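Local coordinates for FAD:protein FMN transferase (Pseudomonas stutzeri ATCC 14405 = CCUG 16156, PDB 5MGY) that probably transfers the FMN moiety of FAD to a threonine of target proteins in a magnesium-dependent reaction, releasing AMP, at residues T21-V27 and S178-T184. Sequence-based numbering, arbitrary orientation.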
loop_
_atom_site.group_PDB
_atom_site.type_symbol
_atom_site.label_atom_id
_atom_site.label_comp_id
_atom_site.label_asym_id
_atom_site.label_seq_id
_atom_site.Cartn_x
_atom_site.Cartn_y
_atom_site.Cartn_z
ATOM N N THR A 21 5.085 3.968 12.467
ATOM C CA THR A 21 5.089 5.416 12.501
ATOM C C THR A 21 4.843 6.104 11.151
ATOM O O THR A 21 5.106 5.508 10.057
ATOM C CB THR A 21 6.428 5.998 13.008
ATOM O OG1 THR A 21 7.426 5.939 11.964
ATOM C CG2 THR A 21 6.899 5.293 14.270
ATOM N N TYR A 22 4.400 7.374 11.285
ATOM C CA TYR A 22 4.313 8.348 10.209
ATOM C C TYR A 22 5.255 9.535 10.460
ATOM O O TYR A 22 5.676 9.808 11.581
ATOM C CB TYR A 22 2.871 8.849 10.018
ATOM C CG TYR A 22 2.296 9.609 11.194
ATOM C CD1 TYR A 22 1.539 8.964 12.152
ATOM C CD2 TYR A 22 2.491 10.977 11.332
ATOM C CE1 TYR A 22 0.987 9.662 13.230
ATOM C CE2 TYR A 22 1.942 11.681 12.397
ATOM C CZ TYR A 22 1.193 11.024 13.355
ATOM O OH TYR A 22 0.672 11.706 14.436
ATOM N N THR A 23 5.585 10.231 9.396
ATOM C CA THR A 23 6.365 11.421 9.492
ATOM C C THR A 23 5.924 12.366 8.392
ATOM O O THR A 23 5.846 11.974 7.243
ATOM C CB THR A 23 7.862 11.099 9.365
ATOM O OG1 THR A 23 8.269 10.315 10.485
ATOM C CG2 THR A 23 8.721 12.386 9.340
ATOM N N VAL A 24 5.654 13.601 8.774
ATOM C CA VAL A 24 5.335 14.659 7.856
ATOM C C VAL A 24 6.439 15.684 7.959
ATOM O O VAL A 24 6.904 16.024 9.031
ATOM C CB VAL A 24 3.994 15.317 8.226
ATOM C CG1 VAL A 24 3.657 16.486 7.298
ATOM C CG2 VAL A 24 2.877 14.283 8.166
ATOM N N LYS A 25 6.847 16.172 6.811
ATOM C CA LYS A 25 7.738 17.281 6.720
ATOM C C LYS A 25 7.184 18.292 5.740
ATOM O O LYS A 25 6.678 17.929 4.706
ATOM C CB LYS A 25 9.088 16.796 6.209
ATOM C CG LYS A 25 9.857 15.861 7.160
ATOM C CD LYS A 25 11.215 15.565 6.558
ATOM C CE LYS A 25 11.961 14.553 7.383
ATOM N NZ LYS A 25 13.349 14.374 6.839
ATOM N N TYR A 26 7.273 19.563 6.061
ATOM C CA TYR A 26 6.751 20.589 5.192
ATOM C C TYR A 26 7.409 21.936 5.374
ATOM O O TYR A 26 7.978 22.234 6.425
ATOM C CB TYR A 26 5.246 20.728 5.400
ATOM C CG TYR A 26 4.825 21.416 6.685
ATOM C CD1 TYR A 26 4.930 20.767 7.930
ATOM C CD2 TYR A 26 4.289 22.702 6.651
ATOM C CE1 TYR A 26 4.526 21.397 9.098
ATOM C CE2 TYR A 26 3.887 23.335 7.831
ATOM C CZ TYR A 26 4.018 22.690 9.040
ATOM O OH TYR A 26 3.630 23.344 10.152
ATOM N N VAL A 27 7.300 22.748 4.337
ATOM C CA VAL A 27 7.816 24.082 4.385
ATOM C C VAL A 27 6.696 24.937 4.879
ATOM O O VAL A 27 5.614 24.927 4.339
ATOM C CB VAL A 27 8.245 24.573 2.998
ATOM C CG1 VAL A 27 8.760 25.989 3.046
ATOM C CG2 VAL A 27 9.314 23.679 2.456
ATOM N N SER A 178 4.994 22.651 -0.310
ATOM C CA SER A 178 6.101 21.765 -0.373
ATOM C C SER A 178 6.089 20.906 0.878
ATOM O O SER A 178 5.960 21.430 1.979
ATOM C CB SER A 178 7.350 22.575 -0.521
ATOM O OG SER A 178 8.418 21.714 -0.358
ATOM N N TYR A 179 6.232 19.590 0.702
ATOM C CA TYR A 179 6.003 18.598 1.788
ATOM C C TYR A 179 6.561 17.193 1.427
ATOM O O TYR A 179 6.754 16.881 0.244
ATOM C CB TYR A 179 4.498 18.488 2.093
ATOM C CG TYR A 179 3.736 18.134 0.885
ATOM C CD1 TYR A 179 3.703 16.835 0.455
ATOM C CD2 TYR A 179 3.080 19.105 0.123
ATOM C CE1 TYR A 179 3.050 16.471 -0.723
ATOM C CE2 TYR A 179 2.398 18.759 -1.060
ATOM C CZ TYR A 179 2.392 17.419 -1.490
ATOM O OH TYR A 179 1.759 16.978 -2.669
ATOM N N LEU A 180 6.810 16.369 2.437
ATOM C CA LEU A 180 7.135 14.951 2.262
ATOM C C LEU A 180 6.357 14.268 3.339
ATOM O O LEU A 180 6.649 14.511 4.492
ATOM C CB LEU A 180 8.639 14.666 2.494
ATOM C CG LEU A 180 9.091 13.204 2.811
ATOM C CD1 LEU A 180 8.788 12.308 1.649
ATOM C CD2 LEU A 180 10.575 13.087 3.064
ATOM N N VAL A 181 5.402 13.423 2.975
ATOM C CA VAL A 181 4.524 12.768 3.949
ATOM C C VAL A 181 4.808 11.279 3.920
ATOM O O VAL A 181 4.653 10.703 2.885
ATOM C CB VAL A 181 3.082 12.963 3.517
ATOM C CG1 VAL A 181 2.129 12.350 4.452
ATOM C CG2 VAL A 181 2.701 14.375 3.600
ATOM N N GLU A 182 5.180 10.637 5.024
ATOM C CA GLU A 182 5.406 9.196 5.007
ATOM C C GLU A 182 4.543 8.477 6.050
ATOM O O GLU A 182 4.628 8.807 7.219
ATOM C CB GLU A 182 6.896 8.908 5.189
ATOM C CG GLU A 182 7.277 7.447 5.550
ATOM C CD GLU A 182 7.447 7.192 7.078
ATOM O OE1 GLU A 182 7.019 6.178 7.638
ATOM O OE2 GLU A 182 8.007 8.004 7.812
ATOM N N ILE A 183 3.734 7.492 5.635
ATOM C CA ILE A 183 2.874 6.745 6.567
ATOM C C ILE A 183 3.240 5.294 6.387
ATOM O O ILE A 183 2.993 4.753 5.338
ATOM C CB ILE A 183 1.385 7.015 6.322
ATOM C CG1 ILE A 183 1.125 8.524 6.510
ATOM C CG2 ILE A 183 0.502 6.193 7.266
ATOM C CD1 ILE A 183 -0.244 9.010 6.061
ATOM N N THR A 184 3.885 4.688 7.399
ATOM C CA THR A 184 4.289 3.240 7.410
ATOM C C THR A 184 4.943 2.818 6.135
ATOM O O THR A 184 4.632 1.760 5.587
ATOM C CB THR A 184 3.143 2.236 7.674
ATOM O OG1 THR A 184 2.361 2.053 6.499
ATOM C CG2 THR A 184 2.249 2.713 8.776
#
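Six backbone hydrogen bonds join strand 21-27 and the segment 178-184, whose strand is 179-183, as antiparallel neighbours in the large sheet of the ApbE fold; the axes of 21-27 and 179-183 approach to 4.5 Å, their N-to-C directions 175° apart. Thr23 and Glu182 bond reciprocally (Thr23 N to Glu182 O, 2.8 Å; Glu182 N to Thr23 O, 2.7 Å), as do Lys25 and Leu180 (Lys25 N to Leu180 O, 2.9 Å; Leu180 N to Lys25 O, 2.8 Å). One hydrogen bond closes each end, Val27 N to Ser178 O and Thr184 N to Thr21 O, both 3.0 Å. Strands 9-16 and 186-190 continue the sheet beyond the pair. On the face of Tyr22, Val24 and Tyr26, the non-hydrogen-bonded pairs set apolar side chains together: Tyr22 CB lies 3.9 Å from Ile183 CG1, and Val24 CG2 4.3 Å from Val181 CG1. Helices 35-53 and 159-173 pack on this buried face; the Tyr22 hydroxyl hydrogen-bonds to Glu43, that of Tyr26 to the carbonyl of Pro33. The other face, with Thr23, Lys25, Leu180 and Glu182, is partly exposed. Past the strand end, Thr184 brings its side chain to about 8 Å from the bound magnesium and about 7 Å from the side chain of Asp271, a ligand of that magnesium; there Thr184 OG1 donates to Ile183 O at 3.0 Å.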